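Local coordinates for protein ribokinase (Thermotoga maritima, PDB 1VM7) that probably catalyses the ATP- and magnesium-dependent phosphorylation of D-ribose at O-5 to D-ribose 5-phosphate, as a homodimeric member of the PfkB carbohydrate kinase family, at residues V72-N77 with I97-P102; T154-A159 with N177-Q182; V166-A171 with Q182-L187. All coordinates share one frame; numbering follows the deposited sequence.

How the contacts relate
From the N terminus, contact 1 comes first: it joins the ends of strands 69-75 and 93-98 after helix 79-90 has crossed between them, closing a beta-alpha-beta unit at the margin of the large mixed sheet. Contacts 2 and 3 follow and cross, their segments alternating along the chain: 154-159, 166-171, 177-182, 182-187. Contact 2 closes the loop that runs from helix 152-161 through strand 165-168 to the turn at 178-182; contact 3 closes the connection from strand 165-168 to its neighbour 186-187. They share Q182 and touch, with A159 CB lying on V166 CG1. Contacts 1 and 3 reach the same sheet, their centres about 25 Å apart.

Contact 1 (V72-N77 with I97-P102); sequences VTCIGN and IRVSLP
The guanidinium of R98 has N77 OD1 over one face and G76 O at its edge. R98 NE donates to G76 O (3.3 Å), near the guanidinium plane; N77 OD1 sits above it, where the NE-H does not point, and makes no hydrogen bond to it. The arginine chain bends at chi3 (88°), and NH2 hydrogen-bonds S81 OG and forms a salt bridge with D82 of helix 79-90. An alanine in place of R98 would remove this donor and the charge facing D82, and would probably loosen the strand end from the helix.

Earlier in both segments the strands pair in parallel: I97 N donates to T73 O at 2.7 Å, I75 N to I97 O at 2.9 Å and V99 N to I75 O at 2.8 Å. C74 and I97 put apolar groups on one face, so C74 SG lies 4.1 Å from I97 CB; I75 and R98 share the other. G76 lets L101 O within 3.2 Å of its CA, where any CB would collide. A water joins N77 N to L101 O. The beta-alpha-beta crossover is closed by backbone bonds and, beyond the sheet, by a charged side chain reaching a carbonyl with one long hydrogen bond.

Contact 2 (T154-A159 with N177-Q182); sequences TTLECA and NEEIFQ
Regular helix at 154-159 faces a turn at 178-182 that has helical backbone angles without the regular bonds, and the two come nearest at L156 and I180, whose CA atoms are 5.6 Å apart. L156 and I180 carry most of the contact, sliding past each other in opposite directions. L156 has CG anti to its backbone N (chi1 174°), and its branched end spreads over the turn: CD1 rests 3.6 Å from I180 CA, while CD2 meets E179 OE1 at 3.6 Å. I180, with CG1 also anti to the backbone N (chi1 -164°), reaches back toward the helix. Its CD1 lies 3.7 Å from T155 CG2, and its CG1 lies 3.9 Å from A159 CB.

Two smaller residues suit their places. The methyl of T155 serves the apolar contact while OG1 makes a weak hydrogen bond to Q147 O; A159, whose side chain is a single methyl, leaves room for the isoleucine. The other branch of I180, CG2, lies over the centre of the F181 ring, which is itself packed among F201 and F215.

The turn is held from within. N177 OD1 weakly accepts from E179 N (3.2 Å), an Asx turn, and Q182 NE2 donates to E179 O along a lone pair (2.8 Å), nearly straight at 170°. The extended E179 crosses L156 at about a right angle, and its OE2 makes a long, weak ion pair with K160.

Helix 152-161 links strands 143-146 and 165-168, packing on L146 through T155, C158 and A159. No hydrogen bond ties it to the turn: aliphatic groups fit together, with the E179 carboxylate and N177 amide at the margin.

Contact 3 (V166-A171 with Q182-L187); sequences VIFDPA and QYLDYL
F168 lies alongside L187, both pointing the same way, with ring atom CD2 3.5 Å from L187 CD1. L184 crosses it obliquely: its CD1 comes to the edge of the ring, and its CD2 packs on F168 CB at 3.6 Å. One face of the ring carries P170 CA, offset toward the rim; the proline centres an inverse gamma turn, in which A171 N bonds D169 O. A flat ring set among branched leucines packs closely on this face of the sheet, and L184 CD2 also reaches V166 CG1, the two side chains crossing at about a right angle. On the other side I167 and Y186 lie side by side, and the tyrosine ring meets F264 of helix 256-269 edge-to-face.

Backbone bonds fix the parallel register. V166 O is gripped twice, by D185 N at 2.8 Å and by Y186 N at 2.9 Å. F168 N donates almost straight (171°) to Y186 O, 2.9 Å away. Before the pairing starts, D185 OD2 turns its anti lone pair to V166 N (3.0 Å), so the aspartate stands in for a strand carbonyl.

With these polar groups matched and apolar chains on both faces, strands 165-168 and 186-187 are joined by successive backbone bonds in the sheet core. Just beyond, D169 forms a salt bridge with K226, a predicted ATP-binding residue, so the strand end is probably positioned beside the nucleotide site.

Contact 1 (V72-N77 with I97-P102)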
# COMPACT_ATOMS: atom_id res chain seq x y z
N VAL A 72 -20.15 -9.32 -11.76
CA VAL A 72 -20.67 -8.25 -10.93
C VAL A 72 -19.69 -8.06 -9.81
O VAL A 72 -19.37 -9.00 -9.04
CB VAL A 72 -22.12 -8.50 -10.43
CG1 VAL A 72 -22.62 -7.30 -9.62
CG2 VAL A 72 -23.01 -8.70 -11.63
N THR A 73 -19.16 -6.84 -9.75
CA THR A 73 -18.10 -6.53 -8.78
C THR A 73 -18.12 -5.03 -8.53
O THR A 73 -18.53 -4.26 -9.38
CB THR A 73 -16.67 -6.98 -9.24
OG1 THR A 73 -15.72 -6.73 -8.20
CG2 THR A 73 -16.21 -6.22 -10.47
N CYS A 74 -17.71 -4.63 -7.34
CA CYS A 74 -17.61 -3.23 -7.01
C CYS A 74 -16.17 -2.79 -7.00
O CYS A 74 -15.34 -3.36 -6.30
CB CYS A 74 -18.25 -2.93 -5.66
SG CYS A 74 -20.02 -2.66 -5.80
N ILE A 75 -15.88 -1.73 -7.76
CA ILE A 75 -14.56 -1.14 -7.77
C ILE A 75 -14.73 0.34 -7.56
O ILE A 75 -15.83 0.82 -7.52
CB ILE A 75 -13.79 -1.45 -9.06
CG1 ILE A 75 -14.54 -0.91 -10.30
CG2 ILE A 75 -13.58 -2.97 -9.17
CD1 ILE A 75 -14.00 -1.36 -11.56
N GLY A 76 -13.63 1.06 -7.41
CA GLY A 76 -13.67 2.47 -7.08
C GLY A 76 -13.70 3.34 -8.31
O GLY A 76 -14.07 2.91 -9.41
N ASN A 77 -13.31 4.60 -8.14
CA ASN A 77 -13.15 5.53 -9.27
C ASN A 77 -11.71 5.98 -9.41
O ASN A 77 -11.44 7.05 -9.97
CB ASN A 77 -14.09 6.72 -9.13
CG ASN A 77 -15.48 6.41 -9.62
OD1 ASN A 77 -15.66 6.06 -10.79
ND2 ASN A 77 -16.48 6.52 -8.73
N ILE A 97 -19.27 -2.38 -11.22
CA ILE A 97 -19.95 -1.21 -10.70
C ILE A 97 -18.93 -0.33 -10.02
O ILE A 97 -18.20 -0.80 -9.16
CB ILE A 97 -20.99 -1.63 -9.64
CG1 ILE A 97 -22.11 -2.45 -10.26
CG2 ILE A 97 -21.57 -0.40 -8.89
CD1 ILE A 97 -22.94 -3.18 -9.21
N ARG A 98 -18.90 0.96 -10.37
CA ARG A 98 -17.97 1.89 -9.76
C ARG A 98 -18.61 2.61 -8.61
O ARG A 98 -19.75 2.99 -8.72
CB ARG A 98 -17.50 2.91 -10.79
CG ARG A 98 -16.96 2.24 -12.04
CD ARG A 98 -16.26 3.21 -12.92
NE ARG A 98 -14.87 3.33 -12.55
CZ ARG A 98 -13.96 3.97 -13.28
NH1 ARG A 98 -14.30 4.58 -14.42
NH2 ARG A 98 -12.71 4.00 -12.84
N VAL A 99 -17.89 2.73 -7.49
CA VAL A 99 -18.40 3.42 -6.30
C VAL A 99 -17.34 4.39 -5.86
O VAL A 99 -16.22 4.35 -6.38
CB VAL A 99 -18.78 2.43 -5.16
CG1 VAL A 99 -19.94 1.55 -5.62
CG2 VAL A 99 -17.59 1.53 -4.73
N SER A 100 -17.67 5.27 -4.92
CA SER A 100 -16.73 6.31 -4.49
C SER A 100 -15.68 5.87 -3.44
O SER A 100 -14.80 6.65 -3.07
CB SER A 100 -17.50 7.52 -3.96
OG SER A 100 -18.09 7.16 -2.74
N LEU A 101 -15.73 4.63 -2.97
CA LEU A 101 -14.70 4.15 -2.06
C LEU A 101 -13.47 3.77 -2.88
O LEU A 101 -13.57 3.54 -4.08
CB LEU A 101 -15.20 2.96 -1.26
CG LEU A 101 -16.25 3.17 -0.15
CD1 LEU A 101 -16.47 1.83 0.56
CD2 LEU A 101 -15.83 4.18 0.90
N PRO A 102 -12.28 3.72 -2.25
CA PRO A 102 -11.15 3.20 -3.00
C PRO A 102 -11.38 1.76 -3.39
O PRO A 102 -12.02 1.01 -2.66
CB PRO A 102 -9.98 3.31 -2.01
CG PRO A 102 -10.41 4.40 -1.07
CD PRO A 102 -11.87 4.10 -0.89
O HOH W 1 -12.62 5.33 -5.83
O HOH W 2 -18.99 6.30 -9.01

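Contact 2 (T154-A159 with N177-Q182)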
# COMPACT_ATOMS: atom_id res chain seq x y z
N THR A 154 -25.07 -10.43 0.37
CA THR A 154 -25.19 -10.32 -1.07
C THR A 154 -24.97 -11.68 -1.68
O THR A 154 -25.76 -12.15 -2.48
CB THR A 154 -24.20 -9.31 -1.65
OG1 THR A 154 -24.55 -8.01 -1.18
CG2 THR A 154 -24.27 -9.29 -3.19
N THR A 155 -23.88 -12.32 -1.28
CA THR A 155 -23.59 -13.68 -1.69
C THR A 155 -24.80 -14.55 -1.41
O THR A 155 -25.27 -15.26 -2.29
CB THR A 155 -22.34 -14.20 -0.94
OG1 THR A 155 -21.22 -13.44 -1.35
CG2 THR A 155 -22.07 -15.69 -1.24
N LEU A 156 -25.30 -14.49 -0.19
CA LEU A 156 -26.42 -15.32 0.19
C LEU A 156 -27.67 -15.05 -0.68
O LEU A 156 -28.33 -15.97 -1.15
CB LEU A 156 -26.75 -15.08 1.66
CG LEU A 156 -27.99 -15.76 2.21
CD1 LEU A 156 -27.98 -17.27 1.94
CD2 LEU A 156 -28.08 -15.47 3.70
N GLU A 157 -27.97 -13.78 -0.88
CA GLU A 157 -29.16 -13.42 -1.62
C GLU A 157 -29.05 -13.91 -3.06
O GLU A 157 -30.04 -14.39 -3.60
CB GLU A 157 -29.40 -11.90 -1.57
CG GLU A 157 -30.76 -11.45 -2.08
CD GLU A 157 -31.92 -11.92 -1.21
OE1 GLU A 157 -31.72 -12.76 -0.29
OE2 GLU A 157 -33.04 -11.44 -1.45
N CYS A 158 -27.87 -13.81 -3.66
CA CYS A 158 -27.62 -14.36 -5.01
C CYS A 158 -27.85 -15.86 -5.09
O CYS A 158 -28.50 -16.33 -6.00
CB CYS A 158 -26.19 -14.06 -5.45
SG CYS A 158 -26.00 -12.39 -5.96
N ALA A 159 -27.27 -16.60 -4.15
CA ALA A 159 -27.43 -18.05 -4.10
C ALA A 159 -28.90 -18.44 -3.89
O ALA A 159 -29.39 -19.41 -4.48
CB ALA A 159 -26.55 -18.65 -3.00
N ASN A 177 -23.02 -17.97 6.95
CA ASN A 177 -24.23 -18.44 7.66
C ASN A 177 -24.73 -19.72 6.99
O ASN A 177 -24.68 -19.87 5.76
CB ASN A 177 -25.33 -17.35 7.67
CG ASN A 177 -26.70 -17.85 8.22
OD1 ASN A 177 -27.71 -17.83 7.51
ND2 ASN A 177 -26.74 -18.29 9.47
N GLU A 178 -25.23 -20.63 7.83
CA GLU A 178 -25.71 -21.94 7.42
C GLU A 178 -26.77 -21.91 6.32
O GLU A 178 -26.96 -22.89 5.59
CB GLU A 178 -26.35 -22.63 8.65
CG GLU A 178 -26.69 -24.09 8.45
CD GLU A 178 -26.94 -24.79 9.76
OE1 GLU A 178 -27.80 -24.31 10.53
OE2 GLU A 178 -26.25 -25.79 10.06
N GLU A 179 -27.48 -20.80 6.22
CA GLU A 179 -28.63 -20.72 5.34
C GLU A 179 -28.24 -20.92 3.88
O GLU A 179 -29.06 -21.39 3.09
CB GLU A 179 -29.36 -19.38 5.51
CG GLU A 179 -30.71 -19.27 4.81
CD GLU A 179 -31.26 -17.84 4.75
OE1 GLU A 179 -30.80 -16.95 5.52
OE2 GLU A 179 -32.16 -17.60 3.91
N ILE A 180 -27.00 -20.58 3.52
CA ILE A 180 -26.58 -20.59 2.12
C ILE A 180 -26.53 -21.99 1.52
O ILE A 180 -26.80 -22.16 0.33
CB ILE A 180 -25.20 -19.85 1.92
CG1 ILE A 180 -24.98 -19.52 0.45
CG2 ILE A 180 -24.03 -20.68 2.48
CD1 ILE A 180 -24.05 -18.40 0.26
N PHE A 181 -26.22 -22.98 2.34
CA PHE A 181 -25.82 -24.30 1.86
C PHE A 181 -26.91 -25.02 1.06
O PHE A 181 -26.62 -25.66 0.06
CB PHE A 181 -25.33 -25.16 3.04
CG PHE A 181 -24.11 -24.59 3.71
CD1 PHE A 181 -22.91 -24.51 3.02
CD2 PHE A 181 -24.16 -24.12 5.01
CE1 PHE A 181 -21.77 -23.98 3.62
CE2 PHE A 181 -23.02 -23.60 5.61
CZ PHE A 181 -21.82 -23.53 4.89
N GLN A 182 -28.15 -24.91 1.51
CA GLN A 182 -29.30 -25.56 0.86
C GLN A 182 -29.53 -25.05 -0.57
O GLN A 182 -30.14 -25.74 -1.39
CB GLN A 182 -30.58 -25.36 1.69
CG GLN A 182 -31.05 -23.90 1.65
CD GLN A 182 -31.99 -23.54 2.75
OE1 GLN A 182 -33.10 -24.05 2.80
NE2 GLN A 182 -31.58 -22.61 3.62

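Contact 3 (V166-A171 with Q182-L187)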
# COMPACT_ATOMS: atom_id res chain seq x y z
N VAL A 166 -25.44 -22.88 -8.93
CA VAL A 166 -24.82 -22.03 -7.94
C VAL A 166 -23.59 -22.76 -7.39
O VAL A 166 -23.72 -23.86 -6.80
CB VAL A 166 -25.79 -21.66 -6.80
CG1 VAL A 166 -25.12 -20.72 -5.77
CG2 VAL A 166 -27.05 -21.02 -7.35
N ILE A 167 -22.43 -22.14 -7.62
CA ILE A 167 -21.13 -22.61 -7.17
C ILE A 167 -20.62 -21.60 -6.14
O ILE A 167 -20.47 -20.43 -6.45
CB ILE A 167 -20.12 -22.65 -8.33
CG1 ILE A 167 -20.62 -23.61 -9.43
CG2 ILE A 167 -18.75 -23.04 -7.81
CD1 ILE A 167 -19.97 -23.46 -10.81
N PHE A 168 -20.38 -22.08 -4.91
CA PHE A 168 -19.92 -21.23 -3.80
C PHE A 168 -18.56 -21.71 -3.27
O PHE A 168 -18.40 -22.83 -2.82
CB PHE A 168 -20.97 -21.21 -2.68
CG PHE A 168 -20.52 -20.50 -1.44
CD1 PHE A 168 -20.08 -19.20 -1.49
CD2 PHE A 168 -20.54 -21.15 -0.20
CE1 PHE A 168 -19.67 -18.56 -0.34
CE2 PHE A 168 -20.15 -20.51 0.94
CZ PHE A 168 -19.70 -19.22 0.88
N ASP A 169 -17.57 -20.84 -3.41
CA ASP A 169 -16.23 -21.07 -2.93
C ASP A 169 -16.15 -20.42 -1.54
O ASP A 169 -16.19 -19.18 -1.39
CB ASP A 169 -15.25 -20.44 -3.90
CG ASP A 169 -13.82 -20.89 -3.71
OD1 ASP A 169 -13.61 -21.97 -3.09
OD2 ASP A 169 -12.92 -20.15 -4.24
N PRO A 170 -16.11 -21.24 -0.49
CA PRO A 170 -16.24 -20.69 0.85
C PRO A 170 -14.90 -20.09 1.33
O PRO A 170 -14.32 -20.54 2.30
CB PRO A 170 -16.68 -21.91 1.67
CG PRO A 170 -15.95 -23.07 0.98
CD PRO A 170 -15.93 -22.71 -0.47
N ALA A 171 -14.44 -19.05 0.63
CA ALA A 171 -13.10 -18.52 0.83
C ALA A 171 -13.16 -17.00 1.06
O ALA A 171 -13.64 -16.27 0.21
CB ALA A 171 -12.27 -18.85 -0.39
N GLN A 182 -28.15 -24.91 1.51
CA GLN A 182 -29.30 -25.56 0.86
C GLN A 182 -29.53 -25.05 -0.57
O GLN A 182 -30.14 -25.74 -1.39
CB GLN A 182 -30.58 -25.36 1.69
CG GLN A 182 -31.05 -23.90 1.65
CD GLN A 182 -31.99 -23.54 2.75
OE1 GLN A 182 -33.10 -24.05 2.80
NE2 GLN A 182 -31.58 -22.61 3.62
N TYR A 183 -29.05 -23.84 -0.85
CA TYR A 183 -29.16 -23.23 -2.17
C TYR A 183 -28.01 -23.56 -3.13
O TYR A 183 -28.06 -23.17 -4.29
CB TYR A 183 -29.29 -21.71 -2.03
CG TYR A 183 -30.49 -21.32 -1.22
CD1 TYR A 183 -31.78 -21.61 -1.66
CD2 TYR A 183 -30.34 -20.68 0.00
CE1 TYR A 183 -32.90 -21.28 -0.91
CE2 TYR A 183 -31.45 -20.34 0.76
CZ TYR A 183 -32.73 -20.63 0.29
OH TYR A 183 -33.84 -20.31 1.06
N LEU A 184 -27.02 -24.32 -2.66
CA LEU A 184 -25.82 -24.59 -3.44
C LEU A 184 -25.93 -25.83 -4.30
O LEU A 184 -26.39 -26.87 -3.85
CB LEU A 184 -24.63 -24.82 -2.52
CG LEU A 184 -24.27 -23.70 -1.56
CD1 LEU A 184 -22.92 -24.01 -0.99
CD2 LEU A 184 -24.32 -22.30 -2.23
N ASP A 185 -25.45 -25.71 -5.53
CA ASP A 185 -25.24 -26.87 -6.40
C ASP A 185 -23.82 -27.42 -6.22
O ASP A 185 -23.60 -28.62 -6.25
CB ASP A 185 -25.55 -26.48 -7.86
CG ASP A 185 -27.04 -26.17 -8.06
OD1 ASP A 185 -27.83 -27.12 -8.09
OD2 ASP A 185 -27.43 -24.99 -8.13
N TYR A 186 -22.87 -26.52 -6.00
CA TYR A 186 -21.48 -26.89 -5.72
C TYR A 186 -20.93 -26.07 -4.57
O TYR A 186 -21.06 -24.83 -4.55
CB TYR A 186 -20.58 -26.70 -6.96
CG TYR A 186 -20.90 -27.66 -8.07
CD1 TYR A 186 -21.85 -27.35 -9.03
CD2 TYR A 186 -20.28 -28.90 -8.15
CE1 TYR A 186 -22.17 -28.22 -10.03
CE2 TYR A 186 -20.61 -29.80 -9.15
CZ TYR A 186 -21.55 -29.44 -10.10
OH TYR A 186 -21.90 -30.32 -11.11
N LEU A 187 -20.34 -26.78 -3.60
CA LEU A 187 -19.54 -26.15 -2.56
C LEU A 187 -18.11 -26.61 -2.78
O LEU A 187 -17.85 -27.80 -2.89
CB LEU A 187 -20.03 -26.59 -1.17
CG LEU A 187 -19.35 -25.94 0.04
CD1 LEU A 187 -19.81 -24.52 0.17
CD2 LEU A 187 -19.63 -26.70 1.32